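Phosphoacetylglucosamine mutase (Aspergillus lentulus, PDB 5O9X) probably interconverts N-acetylglucosamine 6-phosphate and N-acetylglucosamine 1-phosphate, passing through a sugar 1,6-bisphosphate intermediate. Local coordinates at residues P484-Q487 with A488-S492; S507-D511 with A512-Y516. The protein carries 1 engineered substitution. One frame throughout, in Å; residues are numbered along the deposited sequence.

Interaction 1 of 2, residues P484-Q487 with A488-S492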
loop_
_atom_site.group_PDB
_atom_site.type_symbol
_atom_site.label_atom_id
_atom_site.label_comp_id
_atom_site.label_asym_id
_atom_site.label_seq_id
_atom_site.Cartn_x
_atom_site.Cartn_y
_atom_site.Cartn_z
ATOM N N PRO A 484 24.416 2.370 19.610
ATOM C CA PRO A 484 24.392 2.270 21.093
ATOM C C PRO A 484 24.148 3.653 21.653
ATOM O O PRO A 484 24.744 4.625 21.142
ATOM C CB PRO A 484 25.834 1.807 21.449
ATOM C CG PRO A 484 26.265 1.053 20.191
ATOM C CD PRO A 484 25.642 1.782 19.019
ATOM N N GLY A 485 23.255 3.767 22.645
ATOM C CA GLY A 485 23.105 5.038 23.378
ATOM C C GLY A 485 22.043 5.964 22.765
ATOM O O GLY A 485 21.623 6.852 23.405
ATOM N N LEU A 486 21.633 5.766 21.503
ATOM C CA LEU A 486 20.728 6.728 20.841
ATOM C C LEU A 486 19.306 6.587 21.378
ATOM O O LEU A 486 18.652 7.602 21.597
ATOM C CB LEU A 486 20.707 6.542 19.287
ATOM C CG LEU A 486 19.758 7.516 18.514
ATOM C CD1 LEU A 486 20.082 8.964 18.852
ATOM C CD2 LEU A 486 19.890 7.276 17.028
ATOM N N GLN A 487 18.799 5.354 21.511
ATOM C CA GLN A 487 17.447 5.192 22.161
ATOM C C GLN A 487 17.317 5.871 23.559
ATOM O O GLN A 487 16.286 6.517 23.893
ATOM C CB GLN A 487 17.012 3.712 22.238
ATOM C CG GLN A 487 15.502 3.590 22.692
ATOM C CD GLN A 487 14.635 4.307 21.709
ATOM O OE1 GLN A 487 14.902 4.178 20.491
ATOM N NE2 GLN A 487 13.560 5.043 22.180
ATOM N N ALA A 488 18.356 5.743 24.360
ATOM C CA ALA A 488 18.459 6.461 25.641
ATOM C C ALA A 488 18.182 7.960 25.461
ATOM O O ALA A 488 17.404 8.562 26.227
ATOM C CB ALA A 488 19.864 6.233 26.306
ATOM N N LYS A 489 18.813 8.560 24.456
ATOM C CA LYS A 489 18.608 10.015 24.180
ATOM C C LYS A 489 17.161 10.276 23.797
ATOM O O LYS A 489 16.583 11.224 24.246
ATOM C CB LYS A 489 19.540 10.459 23.041
ATOM C CG LYS A 489 21.011 10.324 23.424
ATOM C CD LYS A 489 21.868 10.886 22.262
ATOM C CE LYS A 489 23.379 10.727 22.615
ATOM N NZ LYS A 489 24.160 11.533 21.579
ATOM N N ILE A 490 16.609 9.431 22.909
ATOM C CA ILE A 490 15.234 9.612 22.429
ATOM C C ILE A 490 14.272 9.465 23.592
ATOM O O ILE A 490 13.363 10.262 23.685
ATOM C CB ILE A 490 14.876 8.629 21.268
ATOM C CG1 ILE A 490 15.810 8.871 20.040
ATOM C CG2 ILE A 490 13.385 8.770 20.863
ATOM C CD1 ILE A 490 15.633 7.889 18.854
ATOM N N ASP A 491 14.447 8.446 24.452
ATOM C CA ASP A 491 13.571 8.295 25.639
ATOM C C ASP A 491 13.631 9.534 26.532
ATOM O O ASP A 491 12.576 10.011 27.042
ATOM C CB ASP A 491 13.977 7.074 26.524
ATOM C CG ASP A 491 13.675 5.726 25.833
ATOM O OD1 ASP A 491 12.934 5.698 24.829
ATOM O OD2 ASP A 491 14.203 4.698 26.245
ATOM N N SER A 492 14.865 10.015 26.754
ATOM C CA SER A 492 15.033 11.206 27.608
ATOM C C SER A 492 14.316 12.456 26.956
ATOM O O SER A 492 13.539 13.167 27.629
ATOM C CB SER A 492 16.535 11.459 27.903
ATOM O OG SER A 492 16.599 12.688 28.604
#
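Side chains of Gln-487 and Asp-491 meet in an i to i+4 side-chain hydrogen bond near the start of helix 486-495 in the C-terminal domain. Gln-487 NE2 gives this bond to Asp-491 OD1 at 2.8 Å, nearly straight and within the plane of its own amide, but it reaches the carboxylate from above that group's plane, the two planes standing 57° apart. Gln-487 starts with CG anti to its backbone N (chi1 -170°) and then bends at chi2, which brings NE2 within reach of Asp-491. The other end of the amide is used as well: OE1 accepts from the backbone N of Leu-480 in strand 479-482. Between the same two residues the backbone bond from Asp-491 N to Gln-487 O is short, 2.7 Å, while the first one of the helix, Lys-489 N to Gly-485 O, is weak at 3.5 Å. Gly-485 takes the N-cap with a positive phi of 91°, a backbone shape that glycine, with no CB, adopts without strain. On the buried side Leu-486 CG lies 4.2 Å from Ile-490 CD1, and these branched aliphatic chains pack on Leu-480 and on helix 522-539. With NE2 given to Asp-491 and OE1 taken by Leu-480 N, the Gln-487 amide is fixed in its rotation and ties the start of the helix to strand 479-482.

Interaction 2 of 2, residues S507-D511 with A512-Y516. With G16 (1,6-di-O-phosphono-alpha-D-glucopyranose), chain B.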
loop_
_atom_site.group_PDB
_atom_site.type_symbol
_atom_site.label_atom_id
_atom_site.label_comp_id
_atom_site.label_asym_id
_atom_site.label_seq_id
_atom_site.Cartn_x
_atom_site.Cartn_y
_atom_site.Cartn_z
ATOM N N SER A 507 14.509 3.897 6.690
ATOM C CA SER A 507 13.575 3.607 5.615
ATOM C C SER A 507 14.072 2.379 4.850
ATOM O O SER A 507 15.306 2.221 4.665
ATOM C CB SER A 507 13.521 4.850 4.657
ATOM O OG SER A 507 12.796 4.506 3.468
ATOM N N GLY A 508 13.119 1.567 4.363
ATOM C CA GLY A 508 13.363 0.452 3.414
ATOM C C GLY A 508 12.897 0.763 2.030
ATOM O O GLY A 508 12.771 -0.185 1.184
ATOM N N THR A 509 12.590 2.051 1.739
ATOM C CA THR A 509 12.213 2.428 0.348
ATOM C C THR A 509 13.144 3.532 -0.229
ATOM O O THR A 509 13.169 3.743 -1.453
ATOM C CB THR A 509 10.746 2.912 0.197
ATOM O OG1 THR A 509 10.543 4.117 0.975
ATOM C CG2 THR A 509 9.733 1.852 0.618
ATOM N N GLU A 510 13.818 4.297 0.657
ATOM C CA GLU A 510 14.693 5.384 0.332
ATOM C C GLU A 510 15.908 5.325 1.231
ATOM O O GLU A 510 15.844 4.742 2.324
ATOM C CB GLU A 510 13.991 6.724 0.676
ATOM C CG GLU A 510 12.770 6.953 -0.154
ATOM C CD GLU A 510 12.086 8.231 0.311
ATOM O OE1 GLU A 510 10.881 8.229 0.729
ATOM O OE2 GLU A 510 12.831 9.209 0.281
ATOM N N ASP A 511 17.005 5.946 0.777
ATOM C CA ASP A 511 18.180 6.064 1.596
ATOM C C ASP A 511 18.048 7.224 2.640
ATOM O O ASP A 511 18.555 8.355 2.461
ATOM C CB ASP A 511 19.401 6.296 0.697
ATOM C CG ASP A 511 20.714 6.137 1.481
ATOM O OD1 ASP A 511 20.673 5.772 2.685
ATOM O OD2 ASP A 511 21.775 6.382 0.898
ATOM N N ALA A 512 17.309 6.984 3.722
ATOM C CA ALA A 512 17.183 7.953 4.795
ATOM C C ALA A 512 16.804 7.219 6.072
ATOM O O ALA A 512 16.401 6.036 6.023
ATOM C CB ALA A 512 16.049 8.915 4.473
ATOM N N VAL A 513 16.922 7.953 7.201
ATOM C CA VAL A 513 16.307 7.569 8.444
ATOM C C VAL A 513 15.081 8.489 8.629
ATOM O O VAL A 513 15.213 9.740 8.550
ATOM C CB VAL A 513 17.301 7.701 9.633
ATOM C CG1 VAL A 513 16.632 7.446 10.997
ATOM C CG2 VAL A 513 18.318 6.561 9.445
ATOM N N ARG A 514 13.963 7.879 9.088
ATOM C CA ARG A 514 12.762 8.690 9.358
ATOM C C ARG A 514 12.636 8.986 10.829
ATOM O O ARG A 514 12.784 8.082 11.636
ATOM C CB ARG A 514 11.498 7.914 8.922
ATOM C CG ARG A 514 11.491 7.542 7.442
ATOM C CD ARG A 514 10.070 7.168 6.959
ATOM N NE ARG A 514 10.090 6.635 5.558
ATOM C CZ ARG A 514 10.278 7.395 4.460
ATOM N NH1 ARG A 514 10.541 8.727 4.588
ATOM N NH2 ARG A 514 10.236 6.790 3.231
ATOM N N VAL A 515 12.267 10.231 11.146
ATOM C CA VAL A 515 11.955 10.599 12.526
ATOM C C VAL A 515 10.491 10.997 12.547
ATOM O O VAL A 515 10.067 11.860 11.758
ATOM C CB VAL A 515 12.842 11.781 12.991
ATOM C CG1 VAL A 515 12.363 12.358 14.345
ATOM C CG2 VAL A 515 14.327 11.283 13.075
ATOM N N TYR A 516 9.802 10.476 13.549
ATOM C CA TYR A 516 8.427 10.900 13.790
ATOM C C TYR A 516 8.377 11.452 15.212
ATOM O O TYR A 516 9.006 10.897 16.132
ATOM C CB TYR A 516 7.549 9.623 13.678
ATOM C CG TYR A 516 6.100 9.913 14.125
ATOM C CD1 TYR A 516 5.219 10.529 13.232
ATOM C CD2 TYR A 516 5.674 9.682 15.478
ATOM C CE1 TYR A 516 3.860 10.842 13.624
ATOM C CE2 TYR A 516 4.321 10.007 15.877
ATOM C CZ TYR A 516 3.449 10.593 14.938
ATOM O OH TYR A 516 2.123 10.964 15.301
HETATM C C1 G16 B . 5.912 1.402 0.843
HETATM C C2 G16 B . 5.224 0.292 1.633
HETATM C C3 G16 B . 4.473 0.897 2.862
HETATM C C4 G16 B . 5.352 1.731 3.777
HETATM C C5 G16 B . 6.003 2.821 2.935
HETATM C C6 G16 B . 7.128 3.562 3.620
HETATM O O1 G16 B . 4.916 2.295 0.334
HETATM O O2 G16 B . 4.320 -0.529 0.831
HETATM O O3 G16 B . 3.839 -0.144 3.492
HETATM O O4 G16 B . 4.632 2.419 4.891
HETATM O O5 G16 B . 6.729 2.267 1.812
HETATM O O6 G16 B . 8.171 2.546 3.972
HETATM P P G16 B . 9.564 3.059 4.627
HETATM O O1P G16 B . 9.236 3.976 5.828
HETATM O O2P G16 B . 10.307 3.897 3.559
HETATM O O3P G16 B . 10.427 1.821 4.951
HETATM P "P'" G16 B . 4.714 2.583 -1.265
HETATM O O1X G16 B . 5.005 1.261 -2.025
HETATM O O2X G16 B . 5.833 3.589 -1.690
HETATM O O3X G16 B . 3.398 3.256 -1.454
HETATM O O HOH W 1 10.257 10.317 2.110
#
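The phosphate-binding loop of the C-terminal domain, between strands 501-506 and 513-518, closes here around the 6-phosphate of glucose 1,6-bisphosphate. Arg-514, from the second strand, runs extended from CG to NE and lays its guanidinium edge along that phosphate: NE reaches G16 O1P at 2.8 Å and NH2 reaches G16 O2P at 2.9 Å. The same NH2 forms a salt bridge with Glu-510 OE1 at 3.0 Å, almost straight and in the guanidinium plane, although it meets the carboxylate from above, the two planes being 67° apart. Water 1 links this oxygen to Arg-514 NH1; OE1 also has a hydrogen bond with His-70 NE2, and OE2 forms a salt bridge with Arg-462 NE. Ser-507 OG hydrogen-bonds to G16 O2P and accepts from the backbone N of Thr-509 and of Glu-510, an ST turn and ST motif that curl the loop round the phosphate. Thr-509 OG1 reaches the same O2P at 2.6 Å; its chi1 of 63° sets the hydroxyl between backbone N and carbonyl carbon. Gly-508 N adds a bond to G16 O3P at 2.8 Å. At the base of the loop Ser-507 N donates to Ala-512 O at 2.9 Å, and Ser-507 CB lies over one guanidinium face. O2P is thus gripped by two hydroxyls and an arginine N-H, and all three terminal oxygens are engaged. Glu-510, as second shell, helps fix the turn of the guanidinium and probably offsets part of its charge, so that the phosphate is held by directed hydrogen bonds as well as by charge.

Both contacts belong to the C-terminal domain and follow one another along the chain, with strand 501-506 between them. Their centres lie about 18 Å apart and their nearest atoms about 7 Å, without touching. Interaction 2 belongs to the ligand pocket, where Arg-505 and residues such as His-70 and Glu-380 also bind the bisphosphate; interaction 1 sits further out, its centre about 31 Å from the centre of the chain against about 16 Å for interaction 2. Helix 522-539 joins them: Ile-490 and Val-515 both touch its Val-532. The two regions thus share a hydrophobic core, with helix 486-495 far from the sugar and the loop holding the 6-phosphate.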